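Local structure of response regulator (Pseudomonas putida, 3HDV) at residues 9-14 against 33-38; 51-56 against 80-85; 57-62 against 86-91. The protein probably acts as the phosphorylatable receiver domain of a two-component response regulator, passing a sensor kinase's signal on through phosphorylation. All coordinates share one frame; numbering follows the deposited sequence.

Interaction 1. Residues 9-14 against 33-38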
loop_
_atom_site.group_PDB
_atom_site.type_symbol
_atom_site.label_atom_id
_atom_site.label_comp_id
_atom_site.label_asym_id
_atom_site.label_seq_id
_atom_site.Cartn_x
_atom_site.Cartn_y
_atom_site.Cartn_z
ATOM N N LEU B 9 2.873 -17.397 1.945
ATOM C CA LEU B 9 1.756 -16.462 2.033
ATOM C C LEU B 9 1.869 -15.568 3.308
ATOM O O LEU B 9 2.004 -16.094 4.422
ATOM C CB LEU B 9 0.433 -17.234 2.007
ATOM C CG LEU B 9 -0.893 -16.478 2.098
ATOM C CD1 LEU B 9 -0.968 -15.548 0.859
ATOM C CD2 LEU B 9 -2.021 -17.516 2.103
ATOM N N VAL B 10 1.787 -14.229 3.130
ATOM C CA VAL B 10 1.862 -13.246 4.246
ATOM C C VAL B 10 0.472 -12.721 4.514
ATOM O O VAL B 10 -0.199 -12.377 3.582
ATOM C CB VAL B 10 2.870 -12.058 3.913
ATOM C CG1 VAL B 10 2.959 -11.011 5.067
ATOM C CG2 VAL B 10 4.294 -12.633 3.670
ATOM N N LEU B 11 0.023 -12.710 5.774
ATOM C CA LEU B 11 -1.243 -12.049 6.108
ATOM C C LEU B 11 -0.938 -10.625 6.618
ATOM O O LEU B 11 -0.253 -10.444 7.611
ATOM C CB LEU B 11 -1.931 -12.777 7.240
ATOM C CG LEU B 11 -3.209 -12.165 7.836
ATOM C CD1 LEU B 11 -4.360 -12.173 6.819
ATOM C CD2 LEU B 11 -3.575 -13.001 9.109
ATOM N N VAL B 12 -1.505 -9.629 5.980
ATOM C CA VAL B 12 -1.302 -8.240 6.428
ATOM C C VAL B 12 -2.553 -7.769 7.165
ATOM O O VAL B 12 -3.624 -7.701 6.577
ATOM C CB VAL B 12 -1.077 -7.315 5.221
ATOM C CG1 VAL B 12 -0.988 -5.818 5.693
ATOM C CG2 VAL B 12 0.231 -7.727 4.459
ATOM N N VAL B 13 -2.413 -7.395 8.426
ATOM C CA VAL B 13 -3.577 -7.007 9.208
ATOM C C VAL B 13 -3.500 -5.498 9.501
ATOM O O VAL B 13 -2.554 -5.040 10.128
ATOM C CB VAL B 13 -3.604 -7.788 10.552
ATOM C CG1 VAL B 13 -4.816 -7.419 11.435
ATOM C CG2 VAL B 13 -3.428 -9.299 10.287
ATOM N N ASP B 14 -4.527 -4.768 9.074
ATOM C CA ASP B 14 -4.616 -3.334 9.333
ATOM C C ASP B 14 -6.036 -2.869 9.100
ATOM O O ASP B 14 -6.678 -3.275 8.114
ATOM C CB ASP B 14 -3.654 -2.622 8.358
ATOM C CG ASP B 14 -3.442 -1.159 8.701
ATOM O OD1 ASP B 14 -4.169 -0.599 9.570
ATOM O OD2 ASP B 14 -2.522 -0.604 8.084
ATOM N N ASP B 33 3.391 -13.530 -2.173
ATOM C CA ASP B 33 1.947 -13.564 -2.069
ATOM C C ASP B 33 1.479 -12.989 -0.721
ATOM O O ASP B 33 2.086 -13.259 0.310
ATOM C CB ASP B 33 1.525 -15.006 -2.115
ATOM C CG ASP B 33 0.269 -15.215 -2.857
ATOM O OD1 ASP B 33 -0.459 -14.206 -3.156
ATOM O OD2 ASP B 33 0.013 -16.426 -3.131
ATOM N N ALA B 34 0.399 -12.220 -0.732
ATOM C CA ALA B 34 -0.074 -11.609 0.517
ATOM C C ALA B 34 -1.553 -11.479 0.515
ATOM O O ALA B 34 -2.125 -11.268 -0.511
ATOM C CB ALA B 34 0.589 -10.236 0.726
ATOM N N VAL B 35 -2.178 -11.570 1.689
ATOM C CA VAL B 35 -3.629 -11.360 1.774
ATOM C C VAL B 35 -3.862 -10.431 2.938
ATOM O O VAL B 35 -2.969 -10.271 3.755
ATOM C CB VAL B 35 -4.406 -12.672 1.991
ATOM C CG1 VAL B 35 -4.428 -13.477 0.647
ATOM C CG2 VAL B 35 -3.800 -13.506 3.133
ATOM N N GLY B 36 -5.030 -9.807 2.998
ATOM C CA GLY B 36 -5.276 -8.775 4.006
ATOM C C GLY B 36 -6.444 -9.095 4.890
ATOM O O GLY B 36 -7.411 -9.707 4.421
ATOM N N ALA B 37 -6.345 -8.690 6.144
ATOM C CA ALA B 37 -7.443 -8.792 7.132
ATOM C C ALA B 37 -7.627 -7.396 7.714
ATOM O O ALA B 37 -6.617 -6.678 7.956
ATOM C CB ALA B 37 -7.051 -9.732 8.251
ATOM N N ASP B 38 -8.879 -7.003 7.974
ATOM C CA ASP B 38 -9.157 -5.638 8.411
ATOM C C ASP B 38 -9.204 -5.438 9.901
ATOM O O ASP B 38 -9.608 -4.352 10.391
ATOM C CB ASP B 38 -10.417 -5.095 7.716
ATOM C CG ASP B 38 -11.736 -5.712 8.255
ATOM O OD1 ASP B 38 -11.719 -6.589 9.169
ATOM O OD2 ASP B 38 -12.812 -5.282 7.725
#
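L11 reaches over its parallel neighbour strand and sets its CD1 methyl beside V35 and A37, 3.9 Å from A37 CB. It gets there because CG stands anti to the backbone N (chi1 174°) and chi2 then turns CD1 across. L9 repeats the gesture, its CD1 lying 4.0 Å from V35 CG1 and flanking D33 CB. V35 thus offers one methyl to each leucine: CG1 to L9, CG2 to L11. On the other face V10 CB faces A34 CB, while V12 CB lies near V35 O and the V12 carbonyl oxygen meets G36 CA; both valines and A34 pack on L27 of helix 17-29. Branched valines suit strands, while A34, G36 and A37 keep the partner strand slim. V10, V12 and D14 make the five main-chain hydrogen bonds, of which V12 N to V35 O is the shortest at 2.7 Å and nearly straight (174°). D33 turns its carboxylate to R52 in a salt bridge. D14, past the strand end, points away, its OD2 accepting from N19 and its OD1 from N16 N. Together with helix 17-29, the two strands form the first beta-alpha-beta unit of the CheY-like receiver fold.

Interaction 2. Residues 51-56 against 80-85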
loop_
_atom_site.group_PDB
_atom_site.type_symbol
_atom_site.label_atom_id
_atom_site.label_comp_id
_atom_site.label_asym_id
_atom_site.label_seq_id
_atom_site.Cartn_x
_atom_site.Cartn_y
_atom_site.Cartn_z
ATOM N N LYS B 51 -4.234 -22.309 6.040
ATOM C CA LYS B 51 -3.048 -22.849 6.701
ATOM C C LYS B 51 -1.758 -22.473 6.029
ATOM O O LYS B 51 -0.692 -22.613 6.620
ATOM C CB LYS B 51 -3.136 -24.405 6.769
ATOM C CG LYS B 51 -4.293 -24.950 7.613
ATOM C CD LYS B 51 -4.016 -24.774 9.110
ATOM C CE LYS B 51 -4.554 -23.448 9.681
ATOM N NZ LYS B 51 -5.779 -23.673 10.543
ATOM N N ARG B 52 -1.853 -22.044 4.778
ATOM C CA ARG B 52 -0.696 -21.598 4.027
ATOM C C ARG B 52 -0.020 -20.308 4.586
ATOM O O ARG B 52 1.184 -20.065 4.355
ATOM C CB ARG B 52 -1.100 -21.408 2.578
ATOM C CG ARG B 52 0.034 -21.474 1.576
ATOM C CD ARG B 52 -0.505 -21.351 0.091
ATOM N NE ARG B 52 0.351 -20.412 -0.619
ATOM C CZ ARG B 52 -0.047 -19.385 -1.357
ATOM N NH1 ARG B 52 -1.351 -19.158 -1.586
ATOM N NH2 ARG B 52 0.889 -18.599 -1.903
ATOM N N ILE B 53 -0.771 -19.484 5.312
ATOM C CA ILE B 53 -0.174 -18.277 5.928
ATOM C C ILE B 53 1.036 -18.669 6.792
ATOM O O ILE B 53 0.905 -19.410 7.768
ATOM C CB ILE B 53 -1.208 -17.470 6.736
ATOM C CG1 ILE B 53 -2.341 -17.002 5.794
ATOM C CG2 ILE B 53 -0.509 -16.328 7.563
ATOM C CD1 ILE B 53 -3.556 -16.503 6.580
ATOM N N GLY B 54 2.231 -18.195 6.437
ATOM C CA GLY B 54 3.405 -18.492 7.285
ATOM C C GLY B 54 3.937 -17.307 8.064
ATOM O O GLY B 54 4.868 -17.458 8.887
ATOM N N LEU B 55 3.348 -16.126 7.826
ATOM C CA LEU B 55 3.813 -14.907 8.517
ATOM C C LEU B 55 2.676 -13.902 8.583
ATOM O O LEU B 55 1.922 -13.767 7.645
ATOM C CB LEU B 55 5.054 -14.285 7.787
ATOM C CG LEU B 55 5.638 -12.905 8.147
ATOM C CD1 LEU B 55 6.249 -12.898 9.537
ATOM C CD2 LEU B 55 6.734 -12.563 7.184
HETATM N N MSE B 56 2.580 -13.178 9.693
HETATM C CA MSE B 56 1.592 -12.113 9.759
HETATM C C MSE B 56 2.290 -10.783 10.093
HETATM O O MSE B 56 3.119 -10.727 10.999
HETATM C CB MSE B 56 0.598 -12.437 10.852
HETATM C CG MSE B 56 -0.586 -11.526 10.894
HETATM SE SE MSE B 56 -1.702 -11.926 12.468
HETATM C CE MSE B 56 -0.611 -11.137 13.905
ATOM N N ALA B 80 0.219 -20.702 17.924
ATOM C CA ALA B 80 1.137 -19.978 18.810
ATOM C C ALA B 80 2.542 -19.796 18.278
ATOM O O ALA B 80 3.252 -18.922 18.732
ATOM C CB ALA B 80 1.187 -20.601 20.230
ATOM N N ALA B 81 2.954 -20.619 17.325
ATOM C CA ALA B 81 4.307 -20.512 16.761
ATOM C C ALA B 81 4.360 -19.547 15.572
ATOM O O ALA B 81 5.427 -19.342 15.006
ATOM C CB ALA B 81 4.855 -21.903 16.347
ATOM N N LEU B 82 3.226 -18.972 15.191
ATOM C CA LEU B 82 3.156 -18.060 14.039
ATOM C C LEU B 82 4.184 -16.912 14.134
ATOM O O LEU B 82 4.239 -16.199 15.139
ATOM C CB LEU B 82 1.761 -17.459 13.902
ATOM C CG LEU B 82 1.540 -16.478 12.729
ATOM C CD1 LEU B 82 1.536 -17.173 11.366
ATOM C CD2 LEU B 82 0.215 -15.772 12.945
ATOM N N SER B 83 4.992 -16.784 13.093
ATOM C CA SER B 83 5.877 -15.639 12.931
ATOM C C SER B 83 5.091 -14.330 12.773
ATOM O O SER B 83 4.248 -14.222 11.897
ATOM C CB SER B 83 6.674 -15.850 11.666
ATOM O OG SER B 83 7.638 -16.818 11.947
ATOM N N ILE B 84 5.411 -13.343 13.598
ATOM C CA ILE B 84 4.691 -12.077 13.581
ATOM C C ILE B 84 5.703 -10.942 13.575
ATOM O O ILE B 84 6.650 -10.929 14.371
ATOM C CB ILE B 84 3.757 -11.969 14.796
ATOM C CG1 ILE B 84 2.712 -13.088 14.742
ATOM C CG2 ILE B 84 3.044 -10.588 14.894
ATOM C CD1 ILE B 84 1.879 -13.105 16.016
ATOM N N ILE B 85 5.489 -10.011 12.649
ATOM C CA ILE B 85 6.245 -8.761 12.567
ATOM C C ILE B 85 5.196 -7.632 12.859
ATOM O O ILE B 85 4.138 -7.562 12.235
ATOM C CB ILE B 85 6.873 -8.540 11.180
ATOM C CG1 ILE B 85 7.951 -9.580 10.874
ATOM C CG2 ILE B 85 7.447 -7.046 11.072
ATOM C CD1 ILE B 85 8.367 -9.588 9.431
HETATM O O HOH W 1 4.955 -18.913 11.048
#
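Within the beta-alpha-beta unit formed by strand 53-58, helix 67-75 and strand 83-88 of the CheY-like receiver domain, L55 and M56 meet S83, I84 and I85 near the N-terminal part of the strand pair. M56 supplies both main-chain bonds: its N donates to S83 O, and its O accepts from I85 N, each at 3.0 Å and nearly straight. Parallel strands join in just this way, one residue bonding to the two that flank its partner.

The side chain of M56, a selenomethionine, runs out extended through CG and SE and then bends at chi3 (75°), which brings CE back against I84. There CE rests 3.8 Å from I84 CD1 and just as close to I84 CG2, the two side chains lying side by side and pointing the same way. A long, flexible, unbranched chain suits this place, for it can touch L70 and I74 of helix 67-75 while its end lies against I84. L82 closes the same side, its CD2 approaching M56 CB at 4.0 Å.

On the opposite face L55 has CG anti to the backbone N (chi1 171°), and its CD1 leans over the neighbouring strand to within 3.4 Å of S83 O. The same methyl touches I85 CD1 at 3.9 Å, where the two chains cross obliquely. V121 of helix 114-124 covers both residues. S83, near the start of its strand, carries a small polar side chain whose OG hydrogen-bonds E124 of that helix.

At G54 the two chains are too far apart for a direct main-chain bond, and a water bridges them: it donates to G54 O at 2.6 Å and accepts from S83 N at 3.0 Å.

Interaction 3. Residues 57-62 against 86-91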
loop_
_atom_site.group_PDB
_atom_site.type_symbol
_atom_site.label_atom_id
_atom_site.label_comp_id
_atom_site.label_asym_id
_atom_site.label_seq_id
_atom_site.Cartn_x
_atom_site.Cartn_y
_atom_site.Cartn_z
ATOM N N ILE B 57 1.903 -9.746 9.373
ATOM C CA ILE B 57 2.293 -8.369 9.668
ATOM C C ILE B 57 1.080 -7.644 10.231
ATOM O O ILE B 57 0.031 -7.651 9.613
ATOM C CB ILE B 57 2.792 -7.607 8.409
ATOM C CG1 ILE B 57 4.042 -8.326 7.862
ATOM C CG2 ILE B 57 3.088 -6.081 8.765
ATOM C CD1 ILE B 57 4.407 -7.877 6.499
ATOM N N THR B 58 1.232 -7.032 11.397
ATOM C CA THR B 58 0.133 -6.320 12.013
ATOM C C THR B 58 0.470 -4.941 12.585
ATOM O O THR B 58 1.581 -4.701 13.059
ATOM C CB THR B 58 -0.576 -7.188 13.113
ATOM O OG1 THR B 58 -1.795 -6.547 13.505
ATOM C CG2 THR B 58 0.298 -7.329 14.350
ATOM N N ASP B 59 -0.499 -4.028 12.500
ATOM C CA ASP B 59 -0.476 -2.765 13.300
ATOM C C ASP B 59 -0.933 -3.124 14.723
ATOM O O ASP B 59 -1.523 -4.211 14.957
ATOM C CB ASP B 59 -1.375 -1.684 12.645
ATOM C CG ASP B 59 -1.010 -0.236 13.074
ATOM O OD1 ASP B 59 -0.342 -0.003 14.120
ATOM O OD2 ASP B 59 -1.425 0.687 12.382
ATOM N N LEU B 60 -0.621 -2.252 15.682
ATOM C CA LEU B 60 -1.065 -2.357 17.049
ATOM C C LEU B 60 -2.339 -1.526 17.241
ATOM O O LEU B 60 -3.222 -1.890 17.990
ATOM C CB LEU B 60 0.044 -1.843 17.970
ATOM C CG LEU B 60 1.269 -2.781 18.086
ATOM C CD1 LEU B 60 2.152 -2.177 19.160
ATOM C CD2 LEU B 60 0.919 -4.273 18.427
ATOM N N ARG B 61 -2.403 -0.418 16.518
ATOM C CA ARG B 61 -3.453 0.579 16.602
ATOM C C ARG B 61 -4.647 0.200 15.686
ATOM O O ARG B 61 -4.693 0.550 14.508
ATOM C CB ARG B 61 -2.780 1.870 16.157
ATOM C CG ARG B 61 -2.970 3.086 17.029
ATOM C CD ARG B 61 -2.459 3.083 18.474
ATOM N NE ARG B 61 -2.926 2.003 19.352
ATOM C CZ ARG B 61 -2.083 1.278 20.071
ATOM N NH1 ARG B 61 -0.761 1.526 19.988
ATOM N NH2 ARG B 61 -2.525 0.323 20.845
HETATM N N MSE B 62 -5.588 -0.553 16.211
HETATM C CA MSE B 62 -6.716 -1.001 15.407
HETATM C C MSE B 62 -7.969 -1.018 16.233
HETATM O O MSE B 62 -7.905 -1.244 17.426
HETATM C CB MSE B 62 -6.476 -2.392 14.822
HETATM C CG MSE B 62 -5.239 -2.463 13.890
HETATM SE SE MSE B 62 -5.103 -4.274 13.040
HETATM C CE MSE B 62 -5.007 -5.383 14.683
ATOM N N VAL B 86 5.497 -6.801 13.846
ATOM C CA VAL B 86 4.655 -5.641 14.200
ATOM C C VAL B 86 5.169 -4.435 13.412
ATOM O O VAL B 86 6.385 -4.156 13.415
ATOM C CB VAL B 86 4.678 -5.411 15.700
ATOM C CG1 VAL B 86 4.051 -4.016 16.089
ATOM C CG2 VAL B 86 3.872 -6.612 16.406
ATOM N N VAL B 87 4.258 -3.787 12.700
ATOM C CA VAL B 87 4.505 -2.456 12.107
ATOM C C VAL B 87 3.522 -1.452 12.702
ATOM O O VAL B 87 2.364 -1.395 12.288
ATOM C CB VAL B 87 4.521 -2.504 10.566
ATOM C CG1 VAL B 87 4.869 -1.105 9.983
ATOM C CG2 VAL B 87 5.623 -3.554 10.074
ATOM N N SER B 88 3.997 -0.621 13.644
ATOM C CA SER B 88 3.084 0.152 14.486
ATOM C C SER B 88 2.994 1.658 14.264
ATOM O O SER B 88 4.033 2.348 14.083
ATOM C CB SER B 88 3.497 -0.062 15.930
ATOM O OG SER B 88 2.550 0.510 16.786
ATOM N N GLY B 89 1.755 2.167 14.327
ATOM C CA GLY B 89 1.519 3.590 14.565
ATOM C C GLY B 89 1.902 3.990 15.988
ATOM O O GLY B 89 2.679 3.297 16.635
ATOM N N ASP B 90 1.341 5.085 16.494
ATOM C CA ASP B 90 1.644 5.572 17.862
ATOM C C ASP B 90 1.591 4.466 18.923
ATOM O O ASP B 90 0.588 3.724 19.038
ATOM C CB ASP B 90 0.655 6.681 18.285
ATOM C CG ASP B 90 0.735 7.944 17.388
ATOM O OD1 ASP B 90 1.726 8.135 16.603
ATOM O OD2 ASP B 90 -0.235 8.743 17.461
ATOM N N THR B 91 2.666 4.344 19.686
ATOM C CA THR B 91 2.751 3.297 20.700
ATOM C C THR B 91 3.637 3.898 21.808
ATOM O O THR B 91 3.811 5.118 21.841
ATOM C CB THR B 91 3.297 1.936 20.108
ATOM O OG1 THR B 91 3.519 0.982 21.167
ATOM C CG2 THR B 91 4.630 2.118 19.341
#
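D59, the predicted phosphoacceptor, leans across to V87, S88 and G89 of the neighbouring strand and the loop after it. Starting at the backbone, CB lies 3.8 Å from V87 O, and CG, anti to the backbone N (chi1 -158°), passes the same oxygen. OD1 then receives three N-H groups: G89 N from the syn side at 3.0 Å, L60 N from the anti side, and R61 N from above the carboxylate plane, which makes an Asx turn. Three donors on one oxygen fix the carboxylate's rotation, and OD2 is the oxygen that makes none of these bonds. A short aspartate fits here, since its head stays close to the main chain of both loops. Beside it L60 crosses V86 at about a right angle, CG 3.6 Å from V86 CG1, and its CD1 reaches S88 OG, which donates to G89 O. R61 is bent at chi2 and chi3; its NH1 donates to D90 O at 2.7 Å, near the guanidinium plane, and also pairs with E95. The contact lies at the C-terminal ends of strands 53-58 and 83-88, with T58 and V86 against I71 of helix 67-75, L60 on F107 of strand 106-109, and I57 on V10 of strand 9-13.

All three interactions share one parallel sheet in which strand 9-13 lies next to strand 53-58. Interactions 1 and 2, with centres about 11 Å apart, are joined by the D33 OD2 to R52 NH2 salt bridge of 2.6 Å and probably by a hydrogen bond from L11 N to L55 O. Strand 9-13 also meets interaction 3, probably through V13 N to I57 O at 2.7 Å. Interactions 2 and 3 are successive parts of one strand pair, their centres about 16 Å apart, and I85 O probably accepts from T58 N between them. At the C-terminal ends of the strands, interactions 1 and 3 converge on the predicted phosphorylation site: D14 OD1 comes within 4.1 Å of D59 OD2.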